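AlyGC (Glaciecola chathamensis, PDB 5GKD) cleaves the polysaccharide alginate as a polysaccharide lyase of family 6, probably by beta-elimination. Local coordinates at residues L66-E71 and I91-N96; A151-T156 and T184-T189. One frame throughout, in Å; residues are numbered along the deposited sequence.

Interaction 1: L66-E71 and I91-N96; sequences LRLAGE and IAFRRN. With PO4 (phosphate ion), chain I; PO4 (phosphate ion), chain G.
Leu-66 and Leu-68 meet Ile-91 and Phe-93 on the inner face of two adjacent rungs of a parallel beta-helix, the close-packed half of the contact. CD2 of Leu-66 lies 4.2 Å from CG2 of Ile-91, and CD2 of Leu-68 comes up obliquely to CE2 of the Phe-93 ring at 4.3 Å. Behind them the strands are laced in parallel register: Ala-92 N donates to Leu-66 O, and Leu-68 N donates to Ala-92 O at 2.9 Å, nearly straight, so that Ala-92 bonds to the residues on both sides of Arg-67. The ladder then breaks at Phe-93, the centre of an inverse gamma turn, closed by a weak bond from Arg-94 N back to Ala-92 O.

The other side is looser and partly open to solvent, with the exposed Arg-95 and the partly exposed Arg-67 and Arg-94; here CB of Ala-69 packs on CB of Arg-95 at 3.8 Å. In Arg-67, chi1 of -72° sets CG beside the backbone N, where it passes Arg-94 O, and the chain bends at chi3. Its NH1 donates to Arg-95 O at 3.1 Å, close to the guanidinium plane, and to O3 of a phosphate ion, probably from the crystallisation liquor, while NH2 takes O1 at 2.7 Å. Arg-95, an extended chain, reaches the same phosphate: NE binds O3, and NH2 binds O2 at 2.6 Å. The anion probably offsets the repulsion between these like charges, and Arg-95 NH1 has a salt bridge to Glu-39. Arg-94 heads elsewhere, its NH1 bonding O2 of another such phosphate at 2.9 Å.

Strand 65-69 is bonded on its other edge to strand 35-41, continuing the parallel ladder. Inward, the apolar side chains rest on strands 73-81 (Val-75, Phe-80) and 105-112 (Val-106, Val-109, Ile-111).

Interaction 2: A151-T156 and T184-T189; sequences AVRLTT and TLRIGT. With PO4 (phosphate ion), chain G.
Ala-151 sits against Arg-186, whose chain bends at chi3 (82°) and whose guanidinium lies with one face toward Ala-151 CB, NH2 being 3.7 Å from that methyl. Beside it runs Arg-153, pointing the same way, with CD 4.1 Å from Arg-186 NH2 and the two guanidinium planes 69° apart. On the opposite face of the strands, CB of Val-152 touches CG2 of Ile-187. Past the end of strand 150-152, CD1 of Leu-154 presses on CA of Gly-188 at 3.5 Å, where any CB would collide with it.

Backbone bonds hold these groups in register. Val-152 N donates to Arg-186 O, and Gly-188 N donates to Val-152 O at 2.9 Å. Val-152 O also accepts a hydrogen bond from a water, which in turn accepts from Arg-186 NH2 and donates weakly to Gly-188 O, tying the arginine tip to the backbone of both segments.

Further out, a phosphate fixes Arg-153: NE donates to O1 at 3.0 Å and NH2 to O4 at 2.6 Å, while CG2 of Thr-155 lies over the centre of one guanidinium face. An alanine in place of Arg-153 would probably leave this phosphate with fewer donors and the Thr-155 methyl without the flat group it covers. Tyr-129 OH and Arg-94 bind the same ion.

The two strands belong to neighbouring rungs of the beta-helix. Strand 124-128 bonds to Ala-151 and Arg-153 on one side; on the inner face Leu-185 and Ile-187 touch Val-201 of strand 200-207. Ile-187 O is taken by Ser-220 OG, and Thr-184 is bonded through its backbone to Ile-215 of strand 214-219, the next strand of the ladder.

Interactions 1 and 2 repeat one theme along the same parallel ladder, their centres 15 Å apart, with strand 124-128 lying between the two pairs. Both are mostly buried, with an apolar face turned into the beta-helix, and the arginine ends are the more exposed part. In interaction 1 the inner side is richer, with leucines, an isoleucine and a phenylalanine, and its arginines gather round two phosphates. In interaction 2 a water joins arginine to backbone, and the side chain of Arg-186 is about 8 Å from the bound calcium ion. Although the segments do not touch, a shared phosphate, probably from the crystallisation liquor, bridges arginines of 91-96 and 151-156.

Interaction 1: L66-E71 and I91-N96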
loop_
_atom_site.group_PDB
_atom_site.type_symbol
_atom_site.label_atom_id
_atom_site.label_comp_id
_atom_site.label_asym_id
_atom_site.label_seq_id
_atom_site.Cartn_x
_atom_site.Cartn_y
_atom_site.Cartn_z
ATOM N N LEU A 66 10.860 9.553 -25.718
ATOM C CA LEU A 66 11.148 9.863 -27.115
ATOM C C LEU A 66 9.948 9.524 -27.984
ATOM O O LEU A 66 9.380 8.432 -27.869
ATOM C CB LEU A 66 12.383 9.104 -27.609
ATOM C CG LEU A 66 12.668 9.075 -29.118
ATOM C CD1 LEU A 66 12.914 10.466 -29.661
ATOM C CD2 LEU A 66 13.848 8.169 -29.425
ATOM N N ARG A 67 9.555 10.466 -28.833
ATOM C CA ARG A 67 8.506 10.244 -29.818
ATOM C C ARG A 67 9.049 10.607 -31.187
ATOM O O ARG A 67 9.693 11.647 -31.341
ATOM C CB ARG A 67 7.248 11.057 -29.498
ATOM C CG ARG A 67 6.463 10.524 -28.294
ATOM C CD ARG A 67 5.279 11.400 -27.944
ATOM N NE ARG A 67 5.700 12.724 -27.500
ATOM C CZ ARG A 67 4.936 13.812 -27.511
ATOM N NH1 ARG A 67 3.685 13.758 -27.971
ATOM N NH2 ARG A 67 5.431 14.962 -27.071
ATOM N N LEU A 68 8.839 9.725 -32.160
ATOM C CA LEU A 68 9.140 9.997 -33.559
ATOM C C LEU A 68 7.846 10.292 -34.304
ATOM O O LEU A 68 6.837 9.626 -34.083
ATOM C CB LEU A 68 9.840 8.812 -34.230
ATOM C CG LEU A 68 11.279 8.504 -33.850
ATOM C CD1 LEU A 68 11.331 7.768 -32.512
ATOM C CD2 LEU A 68 11.996 7.699 -34.942
ATOM N N ALA A 69 7.876 11.284 -35.189
ATOM C CA ALA A 69 6.687 11.630 -35.965
ATOM C C ALA A 69 7.107 12.159 -37.328
ATOM O O ALA A 69 8.018 12.984 -37.407
ATOM C CB ALA A 69 5.834 12.666 -35.217
ATOM N N GLY A 70 6.457 11.691 -38.390
ATOM C CA GLY A 70 6.879 12.066 -39.732
ATOM C C GLY A 70 7.427 10.896 -40.523
ATOM O O GLY A 70 6.875 9.810 -40.464
ATOM N N GLU A 71 8.518 11.075 -41.249
ATOM C CA GLU A 71 9.045 9.969 -42.030
ATOM C C GLU A 71 10.519 10.189 -42.320
ATOM O O GLU A 71 11.024 11.313 -42.267
ATOM C CB GLU A 71 8.267 9.783 -43.344
ATOM C CG GLU A 71 8.039 11.060 -44.116
ATOM C CD GLU A 71 7.420 10.808 -45.483
ATOM O OE1 GLU A 71 6.834 9.728 -45.684
ATOM O OE2 GLU A 71 7.553 11.675 -46.372
ATOM N N ILE A 91 9.836 4.954 -25.787
ATOM C CA ILE A 91 10.075 5.227 -27.201
ATOM C C ILE A 91 8.819 4.868 -27.985
ATOM O O ILE A 91 8.388 3.710 -27.978
ATOM C CB ILE A 91 11.260 4.427 -27.748
ATOM C CG1 ILE A 91 12.536 4.715 -26.970
ATOM C CG2 ILE A 91 11.452 4.721 -29.245
ATOM C CD1 ILE A 91 13.692 3.898 -27.478
ATOM N N ALA A 92 8.260 5.837 -28.698
ATOM C CA ALA A 92 7.063 5.615 -29.503
ATOM C C ALA A 92 7.270 6.141 -30.912
ATOM O O ALA A 92 7.769 7.258 -31.104
ATOM C CB ALA A 92 5.846 6.296 -28.893
ATOM N N PHE A 93 6.868 5.339 -31.899
ATOM C CA PHE A 93 6.938 5.727 -33.301
ATOM C C PHE A 93 5.699 6.517 -33.710
ATOM O O PHE A 93 5.067 6.248 -34.738
ATOM C CB PHE A 93 7.111 4.486 -34.176
ATOM C CG PHE A 93 8.502 3.916 -34.165
ATOM C CD1 PHE A 93 8.942 3.129 -33.107
ATOM C CD2 PHE A 93 9.354 4.126 -35.236
ATOM C CE1 PHE A 93 10.210 2.601 -33.108
ATOM C CE2 PHE A 93 10.625 3.583 -35.243
ATOM C CZ PHE A 93 11.052 2.830 -34.171
ATOM N N ARG A 94 5.331 7.487 -32.886
ATOM C CA ARG A 94 4.243 8.405 -33.182
ATOM C C ARG A 94 4.359 9.599 -32.248
ATOM O O ARG A 94 4.971 9.519 -31.176
ATOM C CB ARG A 94 2.865 7.746 -33.015
ATOM C CG ARG A 94 2.469 7.605 -31.571
ATOM C CD ARG A 94 1.145 6.901 -31.356
ATOM N NE ARG A 94 0.866 6.839 -29.934
ATOM C CZ ARG A 94 -0.291 6.464 -29.398
ATOM N NH1 ARG A 94 -0.419 6.449 -28.086
ATOM N NH2 ARG A 94 -1.312 6.093 -30.162
ATOM N N ARG A 95 3.761 10.713 -32.676
ATOM C CA ARG A 95 3.447 11.789 -31.752
ATOM C C ARG A 95 2.220 11.446 -30.913
ATOM O O ARG A 95 2.240 11.577 -29.686
ATOM C CB ARG A 95 3.206 13.095 -32.513
ATOM C CG ARG A 95 2.764 14.240 -31.601
ATOM C CD ARG A 95 2.643 15.547 -32.365
ATOM N NE ARG A 95 2.405 16.650 -31.451
ATOM C CZ ARG A 95 2.572 17.934 -31.753
ATOM N NH1 ARG A 95 2.980 18.291 -32.962
ATOM N NH2 ARG A 95 2.332 18.861 -30.836
ATOM N N ASN A 96 1.147 11.029 -31.578
ATOM C CA ASN A 96 -0.127 10.654 -30.969
ATOM C C ASN A 96 -0.881 9.837 -32.008
ATOM O O ASN A 96 -0.361 9.570 -33.090
ATOM C CB ASN A 96 -0.922 11.878 -30.511
ATOM C CG ASN A 96 -1.109 12.892 -31.611
ATOM O OD1 ASN A 96 -1.569 12.571 -32.712
ATOM N ND2 ASN A 96 -0.734 14.128 -31.329
HETATM P P PO4 I . 2.354 17.128 -27.600
HETATM O O1 PO4 I . 3.658 17.020 -26.843
HETATM O O2 PO4 I . 2.281 18.464 -28.301
HETATM O O3 PO4 I . 2.228 16.031 -28.633
HETATM O O4 PO4 I . 1.227 17.004 -26.611
HETATM P P PO4 G . -2.497 3.523 -27.374
HETATM O O1 PO4 G . -1.907 3.074 -28.691
HETATM O O2 PO4 G . -2.788 5.010 -27.363
HETATM O O3 PO4 G . -1.513 3.171 -26.285
HETATM O O4 PO4 G . -3.804 2.806 -27.129
#

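Interaction 2: A151-T156 and T184-T189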
loop_
_atom_site.group_PDB
_atom_site.type_symbol
_atom_site.label_atom_id
_atom_site.label_comp_id
_atom_site.label_asym_id
_atom_site.label_seq_id
_atom_site.Cartn_x
_atom_site.Cartn_y
_atom_site.Cartn_z
ATOM N N ALA A 151 6.278 -3.550 -28.202
ATOM C CA ALA A 151 5.098 -3.997 -28.916
ATOM C C ALA A 151 4.987 -3.281 -30.259
ATOM O O ALA A 151 5.499 -2.176 -30.442
ATOM C CB ALA A 151 3.834 -3.774 -28.076
ATOM N N VAL A 152 4.332 -3.941 -31.203
ATOM C CA VAL A 152 3.887 -3.353 -32.465
ATOM C C VAL A 152 2.384 -3.163 -32.351
ATOM O O VAL A 152 1.660 -4.135 -32.120
ATOM C CB VAL A 152 4.217 -4.264 -33.659
ATOM C CG1 VAL A 152 3.478 -3.802 -34.897
ATOM C CG2 VAL A 152 5.705 -4.326 -33.902
ATOM N N ARG A 153 1.917 -1.930 -32.483
ATOM C CA ARG A 153 0.495 -1.627 -32.401
ATOM C C ARG A 153 -0.141 -1.684 -33.778
ATOM O O ARG A 153 0.472 -1.324 -34.777
ATOM C CB ARG A 153 0.237 -0.230 -31.828
ATOM C CG ARG A 153 0.472 -0.069 -30.369
ATOM C CD ARG A 153 -0.592 -0.759 -29.542
ATOM N NE ARG A 153 -1.638 0.118 -29.024
ATOM C CZ ARG A 153 -2.857 -0.326 -28.734
ATOM N NH1 ARG A 153 -3.162 -1.599 -28.963
ATOM N NH2 ARG A 153 -3.785 0.480 -28.246
ATOM N N LEU A 154 -1.419 -2.044 -33.805
ATOM C CA LEU A 154 -2.138 -2.240 -35.056
ATOM C C LEU A 154 -3.479 -1.521 -35.038
ATOM O O LEU A 154 -4.434 -1.955 -35.685
ATOM C CB LEU A 154 -2.344 -3.725 -35.312
ATOM C CG LEU A 154 -1.030 -4.489 -35.408
ATOM C CD1 LEU A 154 -1.336 -5.969 -35.422
ATOM C CD2 LEU A 154 -0.284 -4.061 -36.650
ATOM N N THR A 155 -3.567 -0.429 -34.292
ATOM C CA THR A 155 -4.882 0.061 -33.916
ATOM C C THR A 155 -5.620 0.699 -35.078
ATOM O O THR A 155 -6.848 0.743 -35.052
ATOM C CB THR A 155 -4.760 1.002 -32.719
ATOM O OG1 THR A 155 -3.730 1.950 -32.946
ATOM C CG2 THR A 155 -4.384 0.205 -31.507
ATOM N N THR A 156 -4.917 1.154 -36.110
ATOM C CA THR A 156 -5.561 1.584 -37.340
ATOM C C THR A 156 -4.870 0.922 -38.519
ATOM O O THR A 156 -3.748 0.416 -38.418
ATOM C CB THR A 156 -5.553 3.129 -37.535
ATOM O OG1 THR A 156 -4.254 3.573 -37.939
ATOM C CG2 THR A 156 -5.910 3.840 -36.240
ATOM N N THR A 184 8.324 -9.815 -23.497
ATOM C CA THR A 184 9.406 -9.037 -24.075
ATOM C C THR A 184 8.982 -8.393 -25.390
ATOM O O THR A 184 9.260 -7.217 -25.612
ATOM C CB THR A 184 10.647 -9.918 -24.254
ATOM O OG1 THR A 184 11.167 -10.260 -22.962
ATOM C CG2 THR A 184 11.732 -9.188 -25.037
ATOM N N LEU A 185 8.270 -9.128 -26.247
ATOM C CA LEU A 185 7.840 -8.642 -27.556
ATOM C C LEU A 185 6.408 -9.105 -27.798
ATOM O O LEU A 185 6.126 -10.300 -27.735
ATOM C CB LEU A 185 8.773 -9.169 -28.660
ATOM C CG LEU A 185 8.962 -8.501 -30.037
ATOM C CD1 LEU A 185 9.215 -9.529 -31.125
ATOM C CD2 LEU A 185 7.851 -7.600 -30.439
ATOM N N ARG A 186 5.508 -8.175 -28.087
ATOM C CA ARG A 186 4.135 -8.489 -28.463
ATOM C C ARG A 186 3.849 -7.887 -29.836
ATOM O O ARG A 186 4.079 -6.696 -30.050
ATOM C CB ARG A 186 3.150 -7.932 -27.438
ATOM C CG ARG A 186 1.688 -8.180 -27.782
ATOM C CD ARG A 186 0.776 -7.423 -26.827
ATOM N NE ARG A 186 0.637 -6.037 -27.254
ATOM C CZ ARG A 186 0.425 -5.009 -26.435
ATOM N NH1 ARG A 186 0.319 -5.209 -25.126
ATOM N NH2 ARG A 186 0.323 -3.785 -26.923
ATOM N N ILE A 187 3.344 -8.687 -30.766
ATOM C CA ILE A 187 3.055 -8.178 -32.104
ATOM C C ILE A 187 1.543 -8.135 -32.268
ATOM O O ILE A 187 0.901 -9.130 -32.627
ATOM C CB ILE A 187 3.729 -9.007 -33.196
ATOM C CG1 ILE A 187 5.207 -9.180 -32.865
ATOM C CG2 ILE A 187 3.604 -8.302 -34.544
ATOM C CD1 ILE A 187 5.902 -10.165 -33.781
ATOM N N GLY A 188 0.973 -6.971 -32.039
ATOM C CA GLY A 188 -0.453 -6.824 -32.129
ATOM C C GLY A 188 -1.120 -7.031 -30.790
ATOM O O GLY A 188 -0.498 -7.086 -29.724
ATOM N N THR A 189 -2.430 -7.193 -30.877
ATOM C CA THR A 189 -3.313 -7.218 -29.730
ATOM C C THR A 189 -4.526 -8.032 -30.155
ATOM O O THR A 189 -4.777 -8.203 -31.350
ATOM C CB THR A 189 -3.648 -5.772 -29.324
ATOM O OG1 THR A 189 -3.284 -5.544 -27.954
ATOM C CG2 THR A 189 -5.076 -5.444 -29.564
HETATM P P PO4 G . -2.497 3.523 -27.374
HETATM O O1 PO4 G . -1.907 3.074 -28.691
HETATM O O2 PO4 G . -2.788 5.010 -27.363
HETATM O O3 PO4 G . -1.513 3.171 -26.285
HETATM O O4 PO4 G . -3.804 2.806 -27.129
HETATM O O HOH W 1 0.232 -4.243 -29.828
#